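Local structure of AB hydrolase-1 domain-containing protein (Streptococcus mutans, 4L9A) at residues 39-44 with 109-114; 43-48 with 73-78; 87-92 with 213-218; 95-100 with 121-126. The protein is probably a carboxylesterase of the alpha/beta hydrolase superfamily, cleaving carboxylic ester bonds. All coordinates share one frame; numbering follows the deposited sequence.

How the interactions relate
Interactions 1 and 2 are neighbouring joints of one sheet, their centres about 12 Å apart, sharing Cys43 and Phe44 because strand 43-47 lies between strands 111-117 and 71-75. Interaction 4 lies over that sheet, about 11 Å from the centre of interaction 2, where helix 93-106 meets helix 120-130; Trp96 and Ile100 rest on Ile75. Interaction 3 ties the loop leading into helix 93-106 to residues 213-218, its centre about 15 Å from that of interaction 4. Along the chain, interaction 2 closes before 3 and 4 open, 4 is nested within 3, and the segments of 1 alternate with those of 3 and 4. Sheet, helices and loop together fit an alpha/beta hydrolase core.

Interaction 1 of 4, residues 39-44 with 109-114; sequences EGNPCF and FQSYLL
Asn41 reaches across to the start of the neighbouring strand with its amide oxygen, which two successive backbone N-H groups grip. Ser111 N lies in the amide plane on a lone pair of Asn41 OD1, at 3.0 Å and nearly straight (169°), while Gln110 N, also 3.0 Å from Asn41 OD1, comes from above that plane along a more bent path. With CG anti to the backbone N (chi1 -161°), the side chain works like an extra peptide carbonyl just before Pro42, which has no N-H of its own and follows a cis peptide bond. From Cys43 onward the strands pair in parallel, Cys43 N donating to Ser111 O and Leu113 N to Cys43 O; this is the joint between strands 43-47 and 111-117 in the central sheet of the alpha/beta hydrolase fold. On the Cys43 and Tyr112 face, Cys43 CB sits over the Phe109 ring, 3.4 Å from Phe109 CG, and its sulfur lies over the same face, 4.2 Å from the ring centroid. Phe104 meets that ring edge-to-face, and Lys133 makes a cation-pi contact with it. On the other face, Leu113 CB lies over the centre of the Phe44 ring, 4.1 Å from its centroid, and Leu113 CD2 comes within 3.7 Å of Phe44 CZ. Leucine suits this place: CB covers the ring centre, its methyls reach the CE2 and CZ side, and CD1 touches Pro42.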
# COMPACT_ATOMS: atom_id res chain seq x y z
N GLU A 39 -1.89 -2.00 -19.45
CA GLU A 39 -1.04 -1.09 -20.20
C GLU A 39 -1.51 0.35 -20.07
O GLU A 39 -2.69 0.60 -19.84
CB GLU A 39 -1.00 -1.47 -21.68
CG GLU A 39 0.07 -2.49 -22.02
CD GLU A 39 1.47 -1.99 -21.71
OE1 GLU A 39 1.64 -0.76 -21.54
OE2 GLU A 39 2.39 -2.82 -21.63
N GLY A 40 -0.59 1.28 -20.25
CA GLY A 40 -0.93 2.69 -20.19
C GLY A 40 0.12 3.50 -19.45
O GLY A 40 0.76 2.99 -18.53
N ASN A 41 0.27 4.75 -19.86
CA ASN A 41 1.28 5.65 -19.32
C ASN A 41 0.62 6.99 -18.96
O ASN A 41 -0.06 7.57 -19.79
CB ASN A 41 2.37 5.86 -20.37
CG ASN A 41 3.67 6.37 -19.79
OD1 ASN A 41 4.20 5.80 -18.84
ND2 ASN A 41 4.19 7.45 -20.38
N PRO A 42 0.81 7.47 -17.71
CA PRO A 42 1.59 6.86 -16.63
C PRO A 42 0.89 5.66 -16.01
O PRO A 42 -0.29 5.42 -16.25
CB PRO A 42 1.67 7.98 -15.58
CG PRO A 42 0.42 8.76 -15.79
CD PRO A 42 0.22 8.76 -17.29
N CYS A 43 1.64 4.90 -15.22
CA CYS A 43 1.08 3.72 -14.58
C CYS A 43 0.87 3.98 -13.09
O CYS A 43 1.78 4.43 -12.39
CB CYS A 43 2.02 2.53 -14.79
SG CYS A 43 1.43 0.97 -14.09
N PHE A 44 -0.34 3.70 -12.62
CA PHE A 44 -0.60 3.69 -11.18
C PHE A 44 -0.17 2.38 -10.55
O PHE A 44 -0.74 1.31 -10.83
CB PHE A 44 -2.08 3.97 -10.88
CG PHE A 44 -2.37 5.43 -10.62
CD1 PHE A 44 -2.71 5.87 -9.35
CD2 PHE A 44 -2.27 6.36 -11.64
CE1 PHE A 44 -2.97 7.22 -9.11
CE2 PHE A 44 -2.53 7.70 -11.41
CZ PHE A 44 -2.88 8.13 -10.15
N PHE A 109 5.59 0.83 -19.12
CA PHE A 109 5.35 2.21 -18.68
C PHE A 109 6.65 2.96 -18.43
O PHE A 109 7.61 2.39 -17.91
CB PHE A 109 4.43 2.26 -17.46
CG PHE A 109 5.04 1.70 -16.20
CD1 PHE A 109 4.90 0.36 -15.88
CD2 PHE A 109 5.71 2.53 -15.31
CE1 PHE A 109 5.44 -0.15 -14.69
CE2 PHE A 109 6.25 2.03 -14.13
CZ PHE A 109 6.11 0.68 -13.82
N GLN A 110 6.70 4.23 -18.82
CA GLN A 110 7.90 5.02 -18.61
C GLN A 110 7.80 5.96 -17.40
O GLN A 110 8.81 6.36 -16.82
CB GLN A 110 8.29 5.78 -19.88
CG GLN A 110 8.99 4.90 -20.91
CD GLN A 110 10.11 4.07 -20.30
OE1 GLN A 110 10.83 4.54 -19.42
NE2 GLN A 110 10.24 2.83 -20.74
N SER A 111 6.57 6.31 -17.02
CA SER A 111 6.35 7.11 -15.81
C SER A 111 5.26 6.47 -14.94
O SER A 111 4.45 5.67 -15.42
CB SER A 111 5.98 8.54 -16.17
OG SER A 111 4.79 8.56 -16.94
N TYR A 112 5.24 6.82 -13.66
CA TYR A 112 4.29 6.21 -12.75
C TYR A 112 3.92 7.11 -11.57
O TYR A 112 4.61 8.09 -11.27
CB TYR A 112 4.86 4.90 -12.21
CG TYR A 112 6.04 5.11 -11.29
CD1 TYR A 112 7.30 5.39 -11.80
CD2 TYR A 112 5.89 5.03 -9.92
CE1 TYR A 112 8.40 5.57 -10.96
CE2 TYR A 112 6.97 5.21 -9.06
CZ TYR A 112 8.22 5.49 -9.59
OH TYR A 112 9.29 5.67 -8.73
N LEU A 113 2.81 6.76 -10.93
CA LEU A 113 2.48 7.28 -9.61
C LEU A 113 2.35 6.08 -8.69
O LEU A 113 1.86 5.02 -9.10
CB LEU A 113 1.17 8.06 -9.62
CG LEU A 113 1.19 9.44 -10.28
CD1 LEU A 113 1.04 9.31 -11.78
CD2 LEU A 113 0.08 10.31 -9.70
N LEU A 114 2.83 6.22 -7.46
CA LEU A 114 2.70 5.19 -6.46
C LEU A 114 1.49 5.50 -5.58
O LEU A 114 1.32 6.64 -5.14
CB LEU A 114 3.95 5.15 -5.58
CG LEU A 114 5.02 4.15 -6.02
CD1 LEU A 114 6.36 4.45 -5.34
CD2 LEU A 114 4.54 2.74 -5.73
O HOH W 1 3.21 -0.73 -18.72

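Interaction 2 of 4, residues 43-48 with 73-78; sequences CFVFLS and LTIDAP
Leu47 and Ile75 lie side by side and point the same way, with Leu47 CD2 4.1 Å from Ile75 CB. They share a face of the sheet with Val45 and Leu73; there Val45 CG2 approaches Leu73 CB, and Val45 CG1 makes a longer contact with Ile75 CD1. Branched aliphatic residues suit this face because helix 93-106 packs on it, bringing Phe104 to Val45 and Trp96 and Ile100 to Ile75. Cys43, at the start of the strand, adds its sulfur: SG is 3.7 Å from Leu73 CB. The other face carries Phe46 and Thr74, whose side chains cross obliquely. The methyl of Thr74, anti to its carbonyl carbon, touches the ring at Phe46 CD2 (3.9 Å), and Leu73 O lies at the ring's edge, near its plane. Threonine serves two ends here, since the methyl meets the ring while OG1 makes a weak hydrogen bond with Cys36 N on strand 33-38. Between these two faces the strands run parallel, the axes of 43-47 and 73-75 at 15°. Leu73 N donates to Phe44 O at 2.9 Å, and Phe46 N donates to Leu73 O, also at 2.9 Å, nearly along the C=O axis. The next bond, Ile75 N to Phe46 O, is weak at 3.4 Å. The chemistry therefore changes along the pair: two short, nearly straight backbone hydrogen bonds come first, whereas where the strands draw apart, one water joins Ser48 N to Ile75 O, which also bonds to Thr55 OG1.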
# COMPACT_ATOMS: atom_id res chain seq x y z
N CYS A 43 1.64 4.90 -15.22
CA CYS A 43 1.08 3.72 -14.58
C CYS A 43 0.87 3.98 -13.09
O CYS A 43 1.78 4.43 -12.39
CB CYS A 43 2.02 2.53 -14.79
SG CYS A 43 1.43 0.97 -14.09
N PHE A 44 -0.34 3.70 -12.62
CA PHE A 44 -0.60 3.69 -11.18
C PHE A 44 -0.17 2.38 -10.55
O PHE A 44 -0.74 1.31 -10.83
CB PHE A 44 -2.08 3.97 -10.88
CG PHE A 44 -2.37 5.43 -10.62
CD1 PHE A 44 -2.71 5.87 -9.35
CD2 PHE A 44 -2.27 6.36 -11.64
CE1 PHE A 44 -2.97 7.22 -9.11
CE2 PHE A 44 -2.53 7.70 -11.41
CZ PHE A 44 -2.88 8.13 -10.15
N VAL A 45 0.86 2.48 -9.71
CA VAL A 45 1.42 1.33 -9.02
C VAL A 45 0.87 1.26 -7.60
O VAL A 45 0.97 2.24 -6.84
CB VAL A 45 2.96 1.44 -8.97
CG1 VAL A 45 3.54 0.30 -8.15
CG2 VAL A 45 3.56 1.49 -10.38
N PHE A 46 0.29 0.12 -7.24
CA PHE A 46 -0.33 -0.04 -5.92
C PHE A 46 0.43 -0.99 -5.01
O PHE A 46 0.82 -2.09 -5.41
CB PHE A 46 -1.77 -0.55 -6.06
CG PHE A 46 -2.67 0.39 -6.80
CD1 PHE A 46 -3.42 1.34 -6.12
CD2 PHE A 46 -2.76 0.34 -8.19
CE1 PHE A 46 -4.25 2.21 -6.80
CE2 PHE A 46 -3.59 1.21 -8.88
CZ PHE A 46 -4.33 2.15 -8.20
N LEU A 47 0.61 -0.56 -3.76
CA LEU A 47 1.19 -1.40 -2.73
C LEU A 47 0.28 -1.38 -1.51
O LEU A 47 -0.18 -0.32 -1.09
CB LEU A 47 2.59 -0.93 -2.34
CG LEU A 47 3.69 -0.89 -3.39
CD1 LEU A 47 4.93 -0.17 -2.82
CD2 LEU A 47 4.05 -2.30 -3.90
N SER A 48 0.02 -2.55 -0.95
CA SER A 48 -0.87 -2.69 0.17
C SER A 48 -0.14 -2.49 1.49
O SER A 48 1.10 -2.37 1.53
CB SER A 48 -1.52 -4.08 0.13
OG SER A 48 -2.34 -4.17 -1.02
N LEU A 73 -0.60 -1.22 -12.15
CA LEU A 73 0.23 -2.34 -11.72
C LEU A 73 -0.01 -2.57 -10.25
O LEU A 73 0.30 -1.71 -9.43
CB LEU A 73 1.73 -2.05 -11.95
CG LEU A 73 2.72 -3.08 -11.41
CD1 LEU A 73 2.49 -4.50 -12.03
CD2 LEU A 73 4.14 -2.61 -11.69
N THR A 74 -0.57 -3.72 -9.91
CA THR A 74 -0.70 -4.08 -8.51
C THR A 74 0.31 -5.17 -8.19
O THR A 74 0.60 -6.04 -9.04
CB THR A 74 -2.12 -4.53 -8.15
OG1 THR A 74 -2.38 -5.81 -8.74
CG2 THR A 74 -3.17 -3.52 -8.64
N ILE A 75 0.83 -5.13 -6.97
CA ILE A 75 1.86 -6.06 -6.53
C ILE A 75 1.51 -6.63 -5.15
O ILE A 75 1.25 -5.88 -4.20
CB ILE A 75 3.24 -5.36 -6.44
CG1 ILE A 75 3.63 -4.78 -7.80
CG2 ILE A 75 4.31 -6.32 -5.94
CD1 ILE A 75 4.92 -3.96 -7.77
N ASP A 76 1.49 -7.96 -5.04
CA ASP A 76 1.26 -8.63 -3.76
C ASP A 76 2.59 -8.97 -3.08
O ASP A 76 3.44 -9.63 -3.67
CB ASP A 76 0.44 -9.92 -3.93
CG ASP A 76 -1.01 -9.66 -4.32
OD1 ASP A 76 -1.33 -8.50 -4.70
OD2 ASP A 76 -1.82 -10.61 -4.28
N ALA A 77 2.78 -8.52 -1.84
CA ALA A 77 3.99 -8.86 -1.10
C ALA A 77 4.02 -10.36 -0.78
O ALA A 77 2.97 -11.02 -0.77
CB ALA A 77 4.08 -8.04 0.21
N PRO A 78 5.21 -10.91 -0.54
CA PRO A 78 5.27 -12.30 -0.09
C PRO A 78 4.30 -12.51 1.08
O PRO A 78 4.05 -11.58 1.85
CB PRO A 78 6.72 -12.44 0.39
CG PRO A 78 7.47 -11.49 -0.48
CD PRO A 78 6.55 -10.31 -0.66
O HOH W 2 1.66 -4.83 -1.77

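Interaction 3 of 4, residues 87-92 with 213-218; sequences NQANVG and DFKIRL
Asp213 offers its carbonyl oxygen to Asn87, whose ND2 makes a weak bond to it at 3.0 Å and also bonds a glycerol, probably from the crystallisation liquor. Phe214 follows, its ring carbon CE2 4.0 Å from Asn87 CA while the ring also packs on Leu205. Lys215 is tied through its backbone: its N donates to Asn87 OD1 at 3.0 Å, and its O accepts from Gln88 N at 2.9 Å. Asn87 OD1 also takes Ala89 N at 2.9 Å, and the two donors reach it from opposite faces of the amide plane, which holds the amide between its own segment and residues 213-218. Lys215 CG also lies 3.8 Å from Ala89 CB. Ile216 turns its CB away, but its carbonyl accepts from Asn79 ND2. At Leu218 a water accepts from the backbone N and donates to Gln88 OE1, while Leu218 CB comes 4.1 Å from Val91 CG1, the side chains crossing at about a right angle. Asparagine suits position 87 because its bond to Ala89 N closes an Asx turn, which runs into the type I beta turn Gln88 to Val91 before Gly92 takes the N-cap position of helix 93-106.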
# COMPACT_ATOMS: atom_id res chain seq x y z
N ASN A 87 9.48 -18.02 3.97
CA ASN A 87 10.10 -17.37 5.11
C ASN A 87 10.70 -16.04 4.67
O ASN A 87 11.42 -15.99 3.67
CB ASN A 87 11.19 -18.25 5.71
CG ASN A 87 11.57 -17.82 7.12
OD1 ASN A 87 11.22 -16.72 7.55
ND2 ASN A 87 12.26 -18.68 7.84
N GLN A 88 10.41 -14.97 5.42
CA GLN A 88 10.95 -13.63 5.13
C GLN A 88 12.08 -13.22 6.09
O GLN A 88 12.61 -12.11 6.00
CB GLN A 88 9.82 -12.58 5.11
CG GLN A 88 8.80 -12.80 3.97
CD GLN A 88 9.41 -12.54 2.60
OE1 GLN A 88 9.71 -11.40 2.24
NE2 GLN A 88 9.60 -13.61 1.83
N ALA A 89 12.47 -14.12 6.98
CA ALA A 89 13.55 -13.87 7.95
C ALA A 89 14.81 -13.25 7.38
O ALA A 89 15.43 -12.40 8.03
CB ALA A 89 13.90 -15.16 8.69
N ASN A 90 15.23 -13.66 6.18
CA ASN A 90 16.47 -13.15 5.60
C ASN A 90 16.24 -12.09 4.53
O ASN A 90 17.15 -11.78 3.76
CB ASN A 90 17.33 -14.29 5.04
CG ASN A 90 17.94 -15.13 6.13
OD1 ASN A 90 18.41 -14.60 7.13
ND2 ASN A 90 17.92 -16.46 5.95
N VAL A 91 15.02 -11.57 4.46
CA VAL A 91 14.66 -10.57 3.45
C VAL A 91 14.75 -9.19 4.09
O VAL A 91 14.29 -8.99 5.21
CB VAL A 91 13.25 -10.83 2.89
CG1 VAL A 91 12.89 -9.80 1.85
CG2 VAL A 91 13.18 -12.26 2.28
N GLY A 92 15.38 -8.24 3.40
CA GLY A 92 15.44 -6.87 3.88
C GLY A 92 14.63 -5.97 2.98
O GLY A 92 14.28 -6.37 1.87
N ASP A 213 11.35 -21.00 12.60
CA ASP A 213 12.11 -19.90 12.03
C ASP A 213 11.25 -18.92 11.22
O ASP A 213 11.75 -17.91 10.73
CB ASP A 213 13.25 -20.44 11.17
CG ASP A 213 14.16 -21.40 11.93
OD1 ASP A 213 14.27 -21.26 13.16
OD2 ASP A 213 14.77 -22.28 11.28
N PHE A 214 9.96 -19.21 11.07
CA PHE A 214 9.14 -18.44 10.13
C PHE A 214 8.91 -17.00 10.54
O PHE A 214 8.48 -16.73 11.66
CB PHE A 214 7.78 -19.10 9.93
CG PHE A 214 6.93 -18.40 8.90
CD1 PHE A 214 5.90 -17.57 9.28
CD2 PHE A 214 7.20 -18.56 7.55
CE1 PHE A 214 5.12 -16.93 8.32
CE2 PHE A 214 6.44 -17.92 6.60
CZ PHE A 214 5.39 -17.11 6.98
N LYS A 215 9.19 -16.08 9.62
CA LYS A 215 8.88 -14.67 9.79
C LYS A 215 8.02 -14.26 8.61
O LYS A 215 8.42 -14.43 7.46
CB LYS A 215 10.15 -13.82 9.81
CG LYS A 215 11.07 -14.12 10.97
CD LYS A 215 10.36 -13.93 12.29
CE LYS A 215 11.23 -14.43 13.44
NZ LYS A 215 12.60 -13.84 13.39
N ILE A 216 6.85 -13.71 8.90
CA ILE A 216 5.89 -13.42 7.85
C ILE A 216 6.29 -12.19 7.03
O ILE A 216 5.90 -12.03 5.87
CB ILE A 216 4.47 -13.27 8.41
CG1 ILE A 216 3.44 -13.31 7.28
CG2 ILE A 216 4.36 -11.99 9.25
CD1 ILE A 216 2.06 -13.72 7.73
N ARG A 217 7.10 -11.32 7.62
CA ARG A 217 7.46 -10.09 6.92
C ARG A 217 8.90 -9.66 7.17
O ARG A 217 9.46 -9.92 8.22
CB ARG A 217 6.52 -8.96 7.31
CG ARG A 217 6.69 -7.68 6.51
CD ARG A 217 5.50 -6.75 6.71
NE ARG A 217 4.25 -7.47 6.50
CZ ARG A 217 3.54 -8.04 7.48
NH1 ARG A 217 3.96 -7.97 8.74
NH2 ARG A 217 2.42 -8.67 7.19
N LEU A 218 9.50 -9.00 6.19
CA LEU A 218 10.85 -8.49 6.33
C LEU A 218 10.92 -7.51 7.51
O LEU A 218 9.95 -6.83 7.82
CB LEU A 218 11.30 -7.81 5.04
CG LEU A 218 10.53 -6.58 4.56
CD1 LEU A 218 11.04 -5.30 5.24
CD2 LEU A 218 10.63 -6.48 3.04
O HOH W 3 8.41 -9.34 3.18
O HOH W 4 12.01 -10.93 8.92

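Interaction 4 of 4, residues 95-100 with 121-126; sequences DWVNAI and GFAALQ
Ile100 N donates to Trp96 O at 3.0 Å, an ordinary helical bond that sets these two residues one turn apart, on the side of helix 93-106 that meets Ala123. Their side chains converge on a single methyl: Ala123 CB is 4.1 Å from Trp96 CD1 and 4.1 Å from Ile100 CD1. Within the helix, Ile100 CD1 also lies over a face of the indole, offset toward its rim. With CG anti to the backbone N (chi1 174°), the Trp96 indole brings CD1 rather than its six-membered ring to that methyl. Val97 makes the other half of the contact, CG2 approaching Gln126 CB at 3.6 Å and Ala123 CA at 4.0 Å, with the Val97 and Gln126 side chains crossing at about a right angle. Small alanine lets the backbone of helix 120-130 approach Val97. Gln126 packs here through its aliphatic root, while its amide is hydrogen-bonded elsewhere, NE2 weakly with Thr227 OG1. The contact is thus apolar, and the axes of 95-100 and 121-126 approach to 9.7 Å and cross at -64°. Both helices cover the same face of the central sheet, as in the alpha/beta hydrolase fold, where the short connection from strand 111-117 to helix 120-130 probably corresponds to the nucleophile elbow.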
# COMPACT_ATOMS: atom_id res chain seq x y z
N ASP A 95 15.83 -5.77 -0.36
CA ASP A 95 15.55 -6.94 -1.20
C ASP A 95 14.17 -6.80 -1.84
O ASP A 95 14.00 -7.01 -3.04
CB ASP A 95 15.66 -8.24 -0.39
CG ASP A 95 17.07 -8.47 0.17
OD1 ASP A 95 18.04 -8.43 -0.62
OD2 ASP A 95 17.21 -8.67 1.39
N TRP A 96 13.19 -6.41 -1.03
CA TRP A 96 11.83 -6.25 -1.52
C TRP A 96 11.77 -5.09 -2.53
O TRP A 96 11.14 -5.22 -3.58
CB TRP A 96 10.88 -6.06 -0.34
CG TRP A 96 9.45 -5.75 -0.68
CD1 TRP A 96 8.68 -4.77 -0.12
CD2 TRP A 96 8.60 -6.43 -1.62
NE1 TRP A 96 7.42 -4.80 -0.64
CE2 TRP A 96 7.34 -5.80 -1.57
CE3 TRP A 96 8.79 -7.51 -2.49
CZ2 TRP A 96 6.28 -6.21 -2.37
CZ3 TRP A 96 7.74 -7.90 -3.30
CH2 TRP A 96 6.49 -7.26 -3.22
N VAL A 97 12.46 -3.99 -2.23
CA VAL A 97 12.56 -2.88 -3.18
C VAL A 97 13.21 -3.30 -4.52
O VAL A 97 12.74 -2.91 -5.59
CB VAL A 97 13.30 -1.66 -2.58
CG1 VAL A 97 13.62 -0.63 -3.65
CG2 VAL A 97 12.45 -1.02 -1.48
N ASN A 98 14.30 -4.08 -4.45
CA ASN A 98 14.92 -4.59 -5.67
C ASN A 98 13.97 -5.49 -6.47
O ASN A 98 13.95 -5.44 -7.69
CB ASN A 98 16.26 -5.31 -5.38
CG ASN A 98 17.37 -4.33 -5.00
OD1 ASN A 98 17.25 -3.14 -5.27
ND2 ASN A 98 18.44 -4.83 -4.38
N ALA A 99 13.17 -6.28 -5.78
CA ALA A 99 12.20 -7.14 -6.47
C ALA A 99 11.16 -6.28 -7.18
O ALA A 99 10.81 -6.53 -8.32
CB ALA A 99 11.54 -8.09 -5.49
N ILE A 100 10.66 -5.25 -6.50
CA ILE A 100 9.69 -4.35 -7.11
C ILE A 100 10.26 -3.65 -8.34
O ILE A 100 9.59 -3.56 -9.37
CB ILE A 100 9.12 -3.33 -6.11
CG1 ILE A 100 8.34 -4.07 -5.01
CG2 ILE A 100 8.23 -2.31 -6.81
CD1 ILE A 100 7.91 -3.19 -3.83
N GLY A 121 4.21 2.33 2.46
CA GLY A 121 4.94 3.59 2.42
C GLY A 121 6.46 3.42 2.44
O GLY A 121 7.19 4.16 1.76
N PHE A 122 6.96 2.45 3.20
CA PHE A 122 8.41 2.28 3.33
C PHE A 122 9.07 1.90 2.00
O PHE A 122 10.06 2.51 1.59
CB PHE A 122 8.75 1.29 4.45
CG PHE A 122 8.50 1.84 5.84
CD1 PHE A 122 9.21 2.93 6.31
CD2 PHE A 122 7.55 1.27 6.68
CE1 PHE A 122 8.99 3.44 7.57
CE2 PHE A 122 7.31 1.80 7.96
CZ PHE A 122 8.04 2.87 8.39
N ALA A 123 8.54 0.88 1.33
CA ALA A 123 9.04 0.52 0.01
C ALA A 123 8.90 1.71 -0.95
O ALA A 123 9.80 2.00 -1.72
CB ALA A 123 8.30 -0.71 -0.54
N ALA A 124 7.75 2.39 -0.89
CA ALA A 124 7.46 3.47 -1.82
C ALA A 124 8.53 4.56 -1.79
O ALA A 124 8.95 5.07 -2.82
CB ALA A 124 6.07 4.07 -1.53
N LEU A 125 8.98 4.92 -0.59
CA LEU A 125 9.99 5.95 -0.47
C LEU A 125 11.29 5.54 -1.18
O LEU A 125 11.91 6.35 -1.87
CB LEU A 125 10.24 6.29 1.00
CG LEU A 125 9.05 7.01 1.65
CD1 LEU A 125 9.14 6.93 3.17
CD2 LEU A 125 9.03 8.47 1.17
N GLN A 126 11.69 4.29 -1.03
CA GLN A 126 12.93 3.82 -1.66
C GLN A 126 12.77 3.72 -3.17
O GLN A 126 13.67 4.08 -3.91
CB GLN A 126 13.35 2.46 -1.08
CG GLN A 126 13.38 2.44 0.44
CD GLN A 126 14.42 3.38 1.01
OE1 GLN A 126 15.35 3.78 0.32
NE2 GLN A 126 14.26 3.74 2.28